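ADP-ribosylating toxin CARDS (Mycoplasma pneumoniae, PDB 4TLV) transfers the ADP-ribosyl group of NAD(+) to multiple target proteins, acting as the main virulence factor of the bacterium and causing vacuolization of mammalian cells. Local coordinates at residues Arg544-Tyr549 / Asp580-Lys585; Gly96-Asp101 / Phe528-Leu533; Leu446-Arg451 / Leu555-Ser560; Tyr454-Leu459 / Met466-Gly471. All coordinates share one frame; numbering follows the deposited sequence.

Contact 1 of 4, residues Arg544-Tyr549 / Asp580-Lys585; sequences RHIRCY and DKILVK
Arg544 and Ile582 face each other as an antiparallel hydrogen-bonded pair, the one beta bridge between the two segments. Arg544 N donates a hydrogen bond to Ile582 O, and Ile582 N donates one to Arg544 O, each at 3.0 Å. Two residues along, at Ile546 and Asp580, a water bridges the backbones, accepting from Ile546 N and donating to Asp580 O at 2.8 Å. Beside it the His545 ring turns its edge to the same carbonyl, with CD2 3.1 Å from Asp580 O, while the planes of the Asp580 carboxylate and the imidazole are 52° apart. His545 ND1 is taken by Asp531. Ile546 CD1 packs on Ile582 CG2 at 3.7 Å, the two side chains crossing at about a right angle, and Arg544 CG rests on Val584 CG2 at 3.9 Å. The Arg544 guanidinium continues to Asn542 and Asp589. In the D3 sheet, strand 543-548 lies between strands 526-529 and 578-583, and the latter is flanked in turn by strand 554-558.

Contact 2 of 4, residues Gly96-Asp101 / Phe528-Leu533; sequences GENLLD and FSRDDL
Asp101 reaches from its helix to Ser529 with CG anti to the backbone N (chi1 177°), which points CG from the helix toward Ser529. Ser529 OG donates to Asp101 OD1 at 2.6 Å, approaching from above the carboxylate plane, 53° out of it. The aspartate CB meets Phe528 O at 3.5 Å, and Gln105 gives OD1 a second bond. The other oxygen, OD2, is served by two waters: one also donates to Asn98 OD1 and accepts from Arg530 N, and the second accepts from Asp531 N at 2.9 Å and donates to Asp531 OD1. Asp101 OD2 and Asp531 OD1 stay 4.5 Å apart, a like-charge proximity that the shared water and Gln105 probably ease. Asn98 crosses Arg530 at about a right angle, amide and guanidinium planes 84° apart, with OD1 4.1 Å from CD. The result is a water-rich interdomain interface, in which a helix of the mART domain meets a strand end and type II' turn of the C-terminal beta-trefoil.

Contact 3 of 4, residues Leu446-Arg451 / Leu555-Ser560; sequences LGWYWR and LKVIIS
Trp448 receives Val557 over one face of its indole, while Trp450, two residues on, receives Ile559. Val557 CG1 sits 3.8 Å from the centroid of the five-membered ring of Trp448, displaced toward the rim, and its nearest ring atom is NE1. That N-H is bonded to Ser463, and Tyr455 stacks on the indole. The Trp450 plane is sandwiched: Arg451 CG lies over one face, and Ile559 over the opposite one. There Ile559 CG2 stands 3.8 Å from the five-membered ring centroid of Trp450, 16° off the normal, and CD1 extends along the same face to CZ3 at 3.6 Å. CG of Trp450 is anti to the backbone N (chi1 -172°), on the side of Ile559; the side chains cross at about a right angle. CH-pi and apolar packing join the segments, without a hydrogen bond between them. The contact sets edge strand 448-450 of a three-stranded sheet against strand 554-558, itself between strands 567-570 and 578-583 of the larger D3 sheet, and against the loop residue Ile559 that follows.

Contact 4 of 4, residues Tyr454-Leu459 / Met466-Gly471; sequences YYTPQL and MKTPDG
Lys467 runs beside Tyr454, the two side chains pointing the same way. Its CB starts 4.0 Å from Tyr454 CB; CG, anti to the backbone N (chi1 -164°), comes to 4.0 Å from Tyr454 CD2. Next, CD passes over one face of the phenol, 4.3 Å above the plane and toward the rim. At the tip, NZ is 5.4 Å from the ring centroid, a long cation-pi approach and at most a weak attraction. Deeper in, the hydroxyls of two threonines meet, Thr456 OG1 lying 2.7 Å from Thr468 OG1, and the latter is also bonded to Leu446 O, so three oxygens gather at this buried spot. The methyl Thr456 CG2 turns to Met466 CG at 3.7 Å. A water accepts from Thr468 N and donates to Tyr455 O at 3.0 Å, bridging the backbones where direct bonding is lacking. The arrangement is that of a beta-hairpin whose outgoing chain, after strand 463-464, crosses residues 454-457 with directions 67° apart before leaving for strand 473-476, within the D3 beta-trefoil.

From the N terminus, the chain passes helix 92-104 of the mART domain, whose partner in contact 2 comes only after D2 and much of D3 have been built; this contact closes a loop of 426 residues and joins two domains. Within D3, contact 3 opens at 446-451, and contact 4 opens and closes soon after, lying wholly within the span of contact 3. Contact 2 then closes at 528-533. Contact 1 opens at 544-549, before contact 3 closes at 555-560, and ends at 580-585. Contact 3 crosses both contacts 1 and 2, whereas contact 1 follows contacts 2 and 4 in series. Adjacent D3 strands place contact 1 between the mART interface of contact 2 and hairpin 448-457 of contacts 3 and 4.

Contact 1 of 4, residues Arg544-Tyr549 / Asp580-Lys585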
loop_
_atom_site.group_PDB
_atom_site.type_symbol
_atom_site.label_atom_id
_atom_site.label_comp_id
_atom_site.label_asym_id
_atom_site.label_seq_id
_atom_site.Cartn_x
_atom_site.Cartn_y
_atom_site.Cartn_z
ATOM N N ARG A 544 10.581 -15.431 8.269
ATOM C CA ARG A 544 10.014 -16.236 7.194
ATOM C C ARG A 544 11.108 -17.104 6.582
ATOM O O ARG A 544 12.291 -16.776 6.667
ATOM C CB ARG A 544 9.459 -15.345 6.075
ATOM C CG ARG A 544 8.315 -14.410 6.483
ATOM C CD ARG A 544 7.023 -15.203 6.773
ATOM N NE ARG A 544 5.900 -14.272 6.977
ATOM C CZ ARG A 544 5.679 -13.594 8.100
ATOM N NH1 ARG A 544 6.478 -13.742 9.160
ATOM N NH2 ARG A 544 4.639 -12.771 8.177
ATOM N N HIS A 545 10.705 -18.195 5.943
ATOM C CA HIS A 545 11.570 -18.884 4.998
ATOM C C HIS A 545 11.430 -18.204 3.631
ATOM O O HIS A 545 10.379 -17.650 3.312
ATOM C CB HIS A 545 11.199 -20.368 4.901
ATOM C CG HIS A 545 11.468 -21.131 6.161
ATOM N ND1 HIS A 545 10.751 -22.251 6.528
ATOM C CD2 HIS A 545 12.355 -20.910 7.160
ATOM C CE1 HIS A 545 11.199 -22.698 7.690
ATOM N NE2 HIS A 545 12.173 -21.903 8.095
ATOM N N ILE A 546 12.494 -18.237 2.838
ATOM C CA ILE A 546 12.474 -17.640 1.503
ATOM C C ILE A 546 12.936 -18.675 0.485
ATOM O O ILE A 546 13.970 -19.305 0.670
ATOM C CB ILE A 546 13.353 -16.359 1.436
ATOM C CG1 ILE A 546 12.828 -15.314 2.430
ATOM C CG2 ILE A 546 13.380 -15.795 0.009
ATOM C CD1 ILE A 546 13.672 -14.055 2.530
ATOM N N ARG A 547 12.150 -18.871 -0.567
ATOM C CA ARG A 547 12.462 -19.862 -1.594
ATOM C C ARG A 547 12.407 -19.247 -2.986
ATOM O O ARG A 547 11.677 -18.286 -3.226
ATOM C CB ARG A 547 11.484 -21.032 -1.526
ATOM C CG ARG A 547 11.644 -21.888 -0.271
ATOM C CD ARG A 547 10.716 -23.100 -0.275
ATOM N NE ARG A 547 10.993 -23.958 0.881
ATOM C CZ ARG A 547 10.475 -23.779 2.090
ATOM N NH1 ARG A 547 9.639 -22.768 2.320
ATOM N NH2 ARG A 547 10.788 -24.612 3.072
ATOM N N CYS A 548 13.161 -19.830 -3.909
ATOM C CA CYS A 548 13.214 -19.358 -5.282
ATOM C C CYS A 548 12.134 -20.056 -6.117
ATOM O O CYS A 548 11.903 -21.258 -5.963
ATOM C CB CYS A 548 14.621 -19.627 -5.841
ATOM S SG CYS A 548 14.839 -19.244 -7.571
ATOM N N TYR A 549 11.456 -19.314 -6.988
ATOM C CA TYR A 549 10.445 -19.915 -7.864
ATOM C C TYR A 549 10.990 -21.072 -8.705
ATOM O O TYR A 549 10.262 -22.016 -9.006
ATOM C CB TYR A 549 9.913 -18.904 -8.878
ATOM C CG TYR A 549 8.797 -17.952 -8.445
ATOM C CD1 TYR A 549 8.907 -17.168 -7.305
ATOM C CD2 TYR A 549 7.679 -17.785 -9.251
ATOM C CE1 TYR A 549 7.887 -16.255 -6.953
ATOM C CE2 TYR A 549 6.665 -16.890 -8.914
ATOM C CZ TYR A 549 6.781 -16.132 -7.757
ATOM O OH TYR A 549 5.786 -15.224 -7.451
ATOM N N ASP A 580 17.949 -20.750 8.777
ATOM C CA ASP A 580 16.984 -20.640 7.690
ATOM C C ASP A 580 15.884 -19.618 7.970
ATOM O O ASP A 580 15.056 -19.334 7.108
ATOM C CB ASP A 580 16.411 -22.007 7.285
ATOM C CG ASP A 580 15.558 -22.649 8.358
ATOM O OD1 ASP A 580 15.362 -22.072 9.453
ATOM O OD2 ASP A 580 15.065 -23.771 8.089
ATOM N N LYS A 581 15.894 -19.040 9.159
ATOM C CA LYS A 581 14.925 -17.999 9.474
ATOM C C LYS A 581 15.480 -16.643 9.048
ATOM O O LYS A 581 16.507 -16.200 9.566
ATOM C CB LYS A 581 14.587 -18.002 10.961
ATOM C CG LYS A 581 13.915 -19.288 11.425
ATOM C CD LYS A 581 13.603 -19.228 12.913
ATOM C CE LYS A 581 14.873 -19.324 13.735
ATOM N NZ LYS A 581 15.059 -18.101 14.551
ATOM N N ILE A 582 14.804 -16.003 8.097
ATOM C CA ILE A 582 15.204 -14.685 7.627
ATOM C C ILE A 582 14.307 -13.625 8.278
ATOM O O ILE A 582 13.086 -13.787 8.311
ATOM C CB ILE A 582 15.102 -14.581 6.079
ATOM C CG1 ILE A 582 15.732 -15.803 5.384
ATOM C CG2 ILE A 582 15.696 -13.237 5.569
ATOM C CD1 ILE A 582 17.224 -16.042 5.768
ATOM N N LEU A 583 14.897 -12.552 8.804
ATOM C CA LEU A 583 14.100 -11.443 9.331
ATOM C C LEU A 583 13.480 -10.667 8.172
ATOM O O LEU A 583 14.177 -10.341 7.206
ATOM C CB LEU A 583 14.966 -10.475 10.143
ATOM C CG LEU A 583 15.515 -10.948 11.487
ATOM C CD1 LEU A 583 16.584 -9.978 11.980
ATOM C CD2 LEU A 583 14.376 -11.030 12.482
ATOM N N VAL A 584 12.192 -10.347 8.294
ATOM C CA VAL A 584 11.478 -9.532 7.307
ATOM C C VAL A 584 10.667 -8.454 8.036
ATOM O O VAL A 584 10.069 -8.718 9.083
ATOM C CB VAL A 584 10.501 -10.384 6.458
ATOM C CG1 VAL A 584 10.104 -9.626 5.173
ATOM C CG2 VAL A 584 11.125 -11.737 6.085
ATOM N N LYS A 585 10.638 -7.247 7.479
ATOM C CA LYS A 585 9.965 -6.127 8.127
ATOM C C LYS A 585 8.514 -6.486 8.497
ATOM O O LYS A 585 7.756 -6.980 7.667
ATOM C CB LYS A 585 10.012 -4.898 7.208
ATOM C CG LYS A 585 9.317 -3.629 7.755
ATOM C CD LYS A 585 9.707 -2.396 6.907
ATOM C CE LYS A 585 8.803 -1.190 7.170
ATOM N NZ LYS A 585 8.810 -0.822 8.610
HETATM O O HOH W 1 14.643 -19.688 4.346
#

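Contact 2 of 4, residues Gly96-Asp101 / Phe528-Leu533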
loop_
_atom_site.group_PDB
_atom_site.type_symbol
_atom_site.label_atom_id
_atom_site.label_comp_id
_atom_site.label_asym_id
_atom_site.label_seq_id
_atom_site.Cartn_x
_atom_site.Cartn_y
_atom_site.Cartn_z
ATOM N N GLY A 96 -3.366 -13.889 0.368
ATOM C CA GLY A 96 -2.903 -14.168 -0.980
ATOM C C GLY A 96 -1.464 -14.654 -1.010
ATOM O O GLY A 96 -1.140 -15.583 -1.738
ATOM N N GLU A 97 -0.595 -14.045 -0.214
ATOM C CA GLU A 97 0.804 -14.471 -0.182
ATOM C C GLU A 97 0.963 -15.907 0.332
ATOM O O GLU A 97 1.842 -16.659 -0.107
ATOM C CB GLU A 97 1.633 -13.539 0.692
ATOM C CG GLU A 97 1.764 -12.122 0.126
ATOM C CD GLU A 97 2.317 -12.115 -1.281
ATOM O OE1 GLU A 97 3.503 -12.501 -1.467
ATOM O OE2 GLU A 97 1.568 -11.729 -2.207
ATOM N N ASN A 98 0.129 -16.270 1.294
ATOM C CA ASN A 98 0.143 -17.617 1.835
ATOM C C ASN A 98 -0.266 -18.613 0.744
ATOM O O ASN A 98 0.370 -19.662 0.568
ATOM C CB ASN A 98 -0.768 -17.712 3.083
ATOM C CG ASN A 98 -0.645 -19.048 3.796
ATOM O OD1 ASN A 98 0.432 -19.421 4.251
ATOM N ND2 ASN A 98 -1.755 -19.784 3.881
ATOM N N LEU A 99 -1.301 -18.268 -0.007
ATOM C CA LEU A 99 -1.763 -19.100 -1.121
ATOM C C LEU A 99 -0.692 -19.238 -2.217
ATOM O O LEU A 99 -0.507 -20.320 -2.779
ATOM C CB LEU A 99 -3.087 -18.571 -1.689
ATOM C CG LEU A 99 -4.295 -18.677 -0.745
ATOM C CD1 LEU A 99 -5.535 -18.155 -1.416
ATOM C CD2 LEU A 99 -4.514 -20.119 -0.266
ATOM N N LEU A 100 0.031 -18.158 -2.495
ATOM C CA LEU A 100 1.136 -18.223 -3.450
ATOM C C LEU A 100 2.192 -19.222 -2.970
ATOM O O LEU A 100 2.629 -20.088 -3.725
ATOM C CB LEU A 100 1.774 -16.846 -3.644
ATOM C CG LEU A 100 3.028 -16.899 -4.527
ATOM C CD1 LEU A 100 2.675 -17.267 -5.964
ATOM C CD2 LEU A 100 3.748 -15.537 -4.449
ATOM N N ASP A 101 2.598 -19.080 -1.714
ATOM C CA ASP A 101 3.533 -19.998 -1.079
ATOM C C ASP A 101 3.061 -21.451 -1.262
ATOM O O ASP A 101 3.786 -22.275 -1.802
ATOM C CB ASP A 101 3.632 -19.637 0.404
ATOM C CG ASP A 101 4.526 -20.570 1.195
ATOM O OD1 ASP A 101 5.468 -21.156 0.620
ATOM O OD2 ASP A 101 4.303 -20.685 2.422
ATOM N N PHE A 528 7.942 -15.816 -0.031
ATOM C CA PHE A 528 8.078 -15.999 1.411
ATOM C C PHE A 528 7.155 -17.115 1.891
ATOM O O PHE A 528 6.066 -17.308 1.331
ATOM C CB PHE A 528 7.737 -14.690 2.139
ATOM C CG PHE A 528 8.626 -13.534 1.744
ATOM C CD1 PHE A 528 8.379 -12.821 0.578
ATOM C CD2 PHE A 528 9.708 -13.175 2.539
ATOM C CE1 PHE A 528 9.202 -11.764 0.199
ATOM C CE2 PHE A 528 10.543 -12.118 2.173
ATOM C CZ PHE A 528 10.292 -11.414 1.002
ATOM N N SER A 529 7.602 -17.842 2.916
ATOM C CA SER A 529 6.855 -18.980 3.477
ATOM C C SER A 529 6.798 -18.899 4.982
ATOM O O SER A 529 7.816 -18.672 5.633
ATOM C CB SER A 529 7.527 -20.318 3.126
ATOM O OG SER A 529 7.672 -20.474 1.732
ATOM N N ARG A 530 5.614 -19.120 5.544
ATOM C CA ARG A 530 5.459 -19.172 6.989
ATOM C C ARG A 530 5.830 -20.554 7.535
ATOM O O ARG A 530 6.344 -20.664 8.634
ATOM C CB ARG A 530 4.014 -18.803 7.397
ATOM C CG ARG A 530 3.611 -17.358 7.044
ATOM C CD ARG A 530 2.103 -17.157 7.223
ATOM N NE ARG A 530 1.719 -17.385 8.619
ATOM C CZ ARG A 530 1.697 -16.444 9.560
ATOM N NH1 ARG A 530 1.999 -15.184 9.256
ATOM N NH2 ARG A 530 1.350 -16.761 10.800
ATOM N N ASP A 531 5.566 -21.591 6.742
ATOM C CA ASP A 531 5.780 -22.983 7.138
ATOM C C ASP A 531 5.321 -23.226 8.581
ATOM O O ASP A 531 4.198 -22.880 8.926
ATOM C CB ASP A 531 7.237 -23.417 6.891
ATOM C CG ASP A 531 7.620 -23.382 5.393
ATOM O OD1 ASP A 531 6.804 -23.792 4.540
ATOM O OD2 ASP A 531 8.740 -22.947 5.067
ATOM N N ASP A 532 6.180 -23.801 9.422
ATOM C CA ASP A 532 5.817 -24.070 10.817
ATOM C C ASP A 532 6.495 -23.102 11.781
ATOM O O ASP A 532 6.639 -23.398 12.963
ATOM C CB ASP A 532 6.184 -25.508 11.215
ATOM C CG ASP A 532 5.372 -26.550 10.469
ATOM O OD1 ASP A 532 4.134 -26.385 10.361
ATOM O OD2 ASP A 532 5.971 -27.544 9.995
ATOM N N LEU A 533 6.934 -21.955 11.273
ATOM C CA LEU A 533 7.577 -20.953 12.112
ATOM C C LEU A 533 6.632 -20.407 13.158
ATOM O O LEU A 533 5.435 -20.254 12.902
ATOM C CB LEU A 533 8.089 -19.786 11.261
ATOM C CG LEU A 533 9.221 -20.186 10.315
ATOM C CD1 LEU A 533 9.545 -19.066 9.313
ATOM C CD2 LEU A 533 10.440 -20.566 11.133
HETATM O O HOH W 2 5.859 -14.213 -1.263
HETATM O O HOH W 3 4.549 -15.695 0.084
HETATM O O HOH W 4 3.107 -18.822 3.881
HETATM O O HOH W 5 4.018 -22.320 4.374
#

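Contact 3 of 4, residues Leu446-Arg451 / Leu555-Ser560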
loop_
_atom_site.group_PDB
_atom_site.type_symbol
_atom_site.label_atom_id
_atom_site.label_comp_id
_atom_site.label_asym_id
_atom_site.label_seq_id
_atom_site.Cartn_x
_atom_site.Cartn_y
_atom_site.Cartn_z
ATOM N N LEU A 446 15.562 -7.260 4.769
ATOM C CA LEU A 446 15.974 -8.637 5.101
ATOM C C LEU A 446 17.199 -8.654 5.989
ATOM O O LEU A 446 18.105 -7.851 5.820
ATOM C CB LEU A 446 16.261 -9.469 3.854
ATOM C CG LEU A 446 15.154 -9.516 2.795
ATOM C CD1 LEU A 446 15.583 -10.423 1.665
ATOM C CD2 LEU A 446 13.814 -9.972 3.412
ATOM N N GLY A 447 17.231 -9.590 6.929
ATOM C CA GLY A 447 18.395 -9.741 7.782
ATOM C C GLY A 447 18.359 -11.094 8.459
ATOM O O GLY A 447 17.529 -11.935 8.139
ATOM N N TRP A 448 19.280 -11.310 9.382
ATOM C CA TRP A 448 19.193 -12.477 10.234
ATOM C C TRP A 448 19.621 -12.119 11.641
ATOM O O TRP A 448 20.166 -11.037 11.872
ATOM C CB TRP A 448 19.935 -13.690 9.654
ATOM C CG TRP A 448 21.428 -13.556 9.417
ATOM C CD1 TRP A 448 22.041 -12.942 8.356
ATOM C CD2 TRP A 448 22.483 -14.110 10.224
ATOM N NE1 TRP A 448 23.415 -13.068 8.461
ATOM C CE2 TRP A 448 23.710 -13.780 9.598
ATOM C CE3 TRP A 448 22.507 -14.858 11.413
ATOM C CZ2 TRP A 448 24.951 -14.160 10.127
ATOM C CZ3 TRP A 448 23.744 -15.239 11.939
ATOM C CH2 TRP A 448 24.948 -14.887 11.294
ATOM N N TYR A 449 19.338 -13.020 12.577
ATOM C CA TYR A 449 19.479 -12.753 13.994
ATOM C C TYR A 449 20.170 -13.935 14.649
ATOM O O TYR A 449 19.866 -15.086 14.351
ATOM C CB TYR A 449 18.089 -12.592 14.591
ATOM C CG TYR A 449 18.028 -12.330 16.062
ATOM C CD1 TYR A 449 18.194 -11.046 16.568
ATOM C CD2 TYR A 449 17.756 -13.359 16.957
ATOM C CE1 TYR A 449 18.103 -10.803 17.918
ATOM C CE2 TYR A 449 17.670 -13.123 18.303
ATOM C CZ TYR A 449 17.840 -11.851 18.783
ATOM O OH TYR A 449 17.747 -11.634 20.138
ATOM N N TRP A 450 21.114 -13.651 15.527
ATOM C CA TRP A 450 21.809 -14.723 16.221
ATOM C C TRP A 450 22.231 -14.269 17.599
ATOM O O TRP A 450 23.007 -13.328 17.749
ATOM C CB TRP A 450 23.011 -15.226 15.412
ATOM C CG TRP A 450 23.619 -16.463 16.018
ATOM C CD1 TRP A 450 24.858 -16.579 16.588
ATOM C CD2 TRP A 450 22.993 -17.750 16.155
ATOM N NE1 TRP A 450 25.045 -17.858 17.054
ATOM C CE2 TRP A 450 23.917 -18.597 16.806
ATOM C CE3 TRP A 450 21.739 -18.266 15.791
ATOM C CZ2 TRP A 450 23.631 -19.939 17.094
ATOM C CZ3 TRP A 450 21.454 -19.599 16.081
ATOM C CH2 TRP A 450 22.403 -20.420 16.725
ATOM N N ARG A 451 21.656 -14.914 18.611
ATOM C CA ARG A 451 22.046 -14.694 19.996
ATOM C C ARG A 451 22.013 -13.232 20.421
ATOM O O ARG A 451 22.899 -12.767 21.138
ATOM C CB ARG A 451 23.428 -15.300 20.255
ATOM C CG ARG A 451 23.443 -16.820 20.161
ATOM C CD ARG A 451 24.842 -17.393 20.364
ATOM N NE ARG A 451 25.442 -16.999 21.641
ATOM C CZ ARG A 451 25.246 -17.636 22.793
ATOM N NH1 ARG A 451 24.448 -18.696 22.836
ATOM N NH2 ARG A 451 25.842 -17.209 23.904
ATOM N N LEU A 555 16.695 -20.096 0.539
ATOM C CA LEU A 555 17.675 -19.122 1.016
ATOM C C LEU A 555 18.041 -19.406 2.465
ATOM O O LEU A 555 17.162 -19.524 3.321
ATOM C CB LEU A 555 17.103 -17.701 0.902
ATOM C CG LEU A 555 18.092 -16.553 1.071
ATOM C CD1 LEU A 555 19.120 -16.596 -0.083
ATOM C CD2 LEU A 555 17.380 -15.214 1.106
ATOM N N LYS A 556 19.341 -19.505 2.745
ATOM C CA LYS A 556 19.825 -19.637 4.112
ATOM C C LYS A 556 21.138 -18.886 4.314
ATOM O O LYS A 556 21.731 -18.392 3.352
ATOM C CB LYS A 556 20.020 -21.114 4.484
ATOM C CG LYS A 556 18.775 -21.965 4.350
ATOM C CD LYS A 556 18.973 -23.318 5.038
ATOM C CE LYS A 556 17.946 -24.335 4.573
ATOM N NZ LYS A 556 18.225 -25.679 5.163
ATOM N N VAL A 557 21.580 -18.802 5.569
ATOM C CA VAL A 557 22.835 -18.137 5.912
ATOM C C VAL A 557 23.689 -19.023 6.831
ATOM O O VAL A 557 23.179 -19.647 7.765
ATOM C CB VAL A 557 22.602 -16.809 6.649
ATOM C CG1 VAL A 557 23.904 -16.069 6.804
ATOM C CG2 VAL A 557 21.627 -15.942 5.901
ATOM N N ILE A 558 24.990 -19.068 6.569
ATOM C CA ILE A 558 25.905 -19.829 7.423
ATOM C C ILE A 558 26.124 -19.106 8.739
ATOM O O ILE A 558 26.359 -17.903 8.762
ATOM C CB ILE A 558 27.254 -20.099 6.711
ATOM C CG1 ILE A 558 27.009 -20.911 5.443
ATOM C CG2 ILE A 558 28.214 -20.834 7.656
ATOM C CD1 ILE A 558 28.236 -21.071 4.540
ATOM N N ILE A 559 26.032 -19.834 9.850
ATOM C CA ILE A 559 26.066 -19.196 11.159
ATOM C C ILE A 559 27.465 -18.958 11.725
ATOM O O ILE A 559 27.734 -17.914 12.323
ATOM C CB ILE A 559 25.234 -19.992 12.201
ATOM C CG1 ILE A 559 23.747 -19.889 11.885
ATOM C CG2 ILE A 559 25.507 -19.471 13.584
ATOM C CD1 ILE A 559 22.854 -20.607 12.919
ATOM N N SER A 560 28.356 -19.925 11.551
ATOM C CA SER A 560 29.667 -19.811 12.181
ATOM C C SER A 560 30.739 -20.440 11.309
ATOM O O SER A 560 30.438 -21.035 10.274
ATOM C CB SER A 560 29.648 -20.466 13.561
ATOM O OG SER A 560 29.527 -21.867 13.429
#

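Contact 4 of 4, residues Tyr454-Leu459 / Met466-Gly471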
loop_
_atom_site.group_PDB
_atom_site.type_symbol
_atom_site.label_atom_id
_atom_site.label_comp_id
_atom_site.label_asym_id
_atom_site.label_seq_id
_atom_site.Cartn_x
_atom_site.Cartn_y
_atom_site.Cartn_z
ATOM N N TYR A 454 21.928 -8.569 15.463
ATOM C CA TYR A 454 21.405 -8.495 14.096
ATOM C C TYR A 454 22.493 -8.471 13.023
ATOM O O TYR A 454 23.556 -7.867 13.202
ATOM C CB TYR A 454 20.521 -7.252 13.935
ATOM C CG TYR A 454 19.275 -7.291 14.780
ATOM C CD1 TYR A 454 19.320 -6.960 16.126
ATOM C CD2 TYR A 454 18.056 -7.678 14.235
ATOM C CE1 TYR A 454 18.185 -6.996 16.908
ATOM C CE2 TYR A 454 16.906 -7.718 15.014
ATOM C CZ TYR A 454 16.978 -7.378 16.348
ATOM O OH TYR A 454 15.842 -7.411 17.129
ATOM N N TYR A 455 22.199 -9.107 11.897
ATOM C CA TYR A 455 23.066 -9.080 10.731
ATOM C C TYR A 455 22.304 -8.666 9.484
ATOM O O TYR A 455 21.098 -8.891 9.372
ATOM C CB TYR A 455 23.672 -10.448 10.492
ATOM C CG TYR A 455 24.588 -10.887 11.617
ATOM C CD1 TYR A 455 24.075 -11.501 12.752
ATOM C CD2 TYR A 455 25.963 -10.680 11.537
ATOM C CE1 TYR A 455 24.912 -11.913 13.796
ATOM C CE2 TYR A 455 26.813 -11.088 12.572
ATOM C CZ TYR A 455 26.283 -11.701 13.687
ATOM O OH TYR A 455 27.124 -12.096 14.706
ATOM N N THR A 456 23.039 -8.099 8.538
ATOM C CA THR A 456 22.476 -7.574 7.302
ATOM C C THR A 456 23.287 -8.114 6.115
ATOM O O THR A 456 24.502 -8.320 6.220
ATOM C CB THR A 456 22.467 -6.023 7.331
ATOM O OG1 THR A 456 21.684 -5.518 6.245
ATOM C CG2 THR A 456 23.897 -5.462 7.242
ATOM N N PRO A 457 22.623 -8.365 4.980
ATOM C CA PRO A 457 23.331 -8.864 3.798
ATOM C C PRO A 457 24.280 -7.803 3.254
ATOM O O PRO A 457 24.028 -6.599 3.409
ATOM C CB PRO A 457 22.212 -9.097 2.777
ATOM C CG PRO A 457 20.936 -8.923 3.518
ATOM C CD PRO A 457 21.210 -8.077 4.700
ATOM N N GLN A 458 25.371 -8.251 2.645
ATOM C CA GLN A 458 26.294 -7.368 1.928
ATOM C C GLN A 458 26.298 -7.807 0.480
ATOM O O GLN A 458 26.018 -8.971 0.187
ATOM C CB GLN A 458 27.713 -7.488 2.492
ATOM C CG GLN A 458 27.862 -7.033 3.928
ATOM C CD GLN A 458 28.047 -5.526 4.072
ATOM O OE1 GLN A 458 27.242 -4.848 4.714
ATOM N NE2 GLN A 458 29.115 -5.000 3.487
ATOM N N LEU A 459 26.648 -6.892 -0.424
ATOM C CA LEU A 459 26.589 -7.178 -1.848
ATOM C C LEU A 459 27.570 -8.272 -2.235
ATOM O O LEU A 459 27.415 -8.926 -3.261
ATOM C CB LEU A 459 26.857 -5.903 -2.653
ATOM C CG LEU A 459 25.697 -4.904 -2.603
ATOM C CD1 LEU A 459 26.081 -3.583 -3.285
ATOM C CD2 LEU A 459 24.475 -5.520 -3.261
ATOM N N MET A 466 24.954 -5.650 11.916
ATOM C CA MET A 466 24.142 -4.487 12.231
ATOM C C MET A 466 22.732 -4.781 11.717
ATOM O O MET A 466 22.532 -5.667 10.879
ATOM C CB MET A 466 24.707 -3.220 11.572
ATOM C CG MET A 466 24.799 -3.309 10.057
ATOM S SD MET A 466 25.394 -1.807 9.222
ATOM C CE MET A 466 23.851 -0.964 8.885
ATOM N N LYS A 467 21.756 -4.040 12.215
ATOM C CA LYS A 467 20.398 -4.235 11.762
ATOM C C LYS A 467 20.269 -3.624 10.363
ATOM O O LYS A 467 20.823 -2.562 10.092
ATOM C CB LYS A 467 19.410 -3.613 12.749
ATOM C CG LYS A 467 17.973 -4.092 12.548
ATOM C CD LYS A 467 17.040 -3.549 13.626
ATOM C CE LYS A 467 15.577 -3.829 13.285
ATOM N NZ LYS A 467 14.650 -3.407 14.378
ATOM N N THR A 468 19.586 -4.322 9.466
ATOM C CA THR A 468 19.378 -3.820 8.114
ATOM C C THR A 468 18.644 -2.486 8.192
ATOM O O THR A 468 17.630 -2.373 8.877
ATOM C CB THR A 468 18.561 -4.815 7.294
ATOM O OG1 THR A 468 19.266 -6.063 7.225
ATOM C CG2 THR A 468 18.329 -4.289 5.887
ATOM N N PRO A 469 19.169 -1.455 7.513
ATOM C CA PRO A 469 18.470 -0.169 7.611
ATOM C C PRO A 469 17.183 -0.144 6.790
ATOM O O PRO A 469 17.009 -0.928 5.851
ATOM C CB PRO A 469 19.469 0.817 7.008
ATOM C CG PRO A 469 20.237 0.001 6.023
ATOM C CD PRO A 469 20.384 -1.362 6.685
ATOM N N ASP A 470 16.292 0.772 7.143
ATOM C CA ASP A 470 15.116 1.037 6.329
ATOM C C ASP A 470 15.565 1.538 4.961
ATOM O O ASP A 470 16.606 2.186 4.835
ATOM C CB ASP A 470 14.252 2.117 6.979
ATOM C CG ASP A 470 13.719 1.701 8.333
ATOM O OD1 ASP A 470 12.955 0.714 8.387
ATOM O OD2 ASP A 470 14.058 2.366 9.333
ATOM N N GLY A 471 14.767 1.243 3.943
ATOM C CA GLY A 471 14.938 1.847 2.635
ATOM C C GLY A 471 16.066 1.270 1.802
ATOM O O GLY A 471 16.618 1.965 0.929
HETATM O O HOH W 6 19.022 -7.031 10.483
#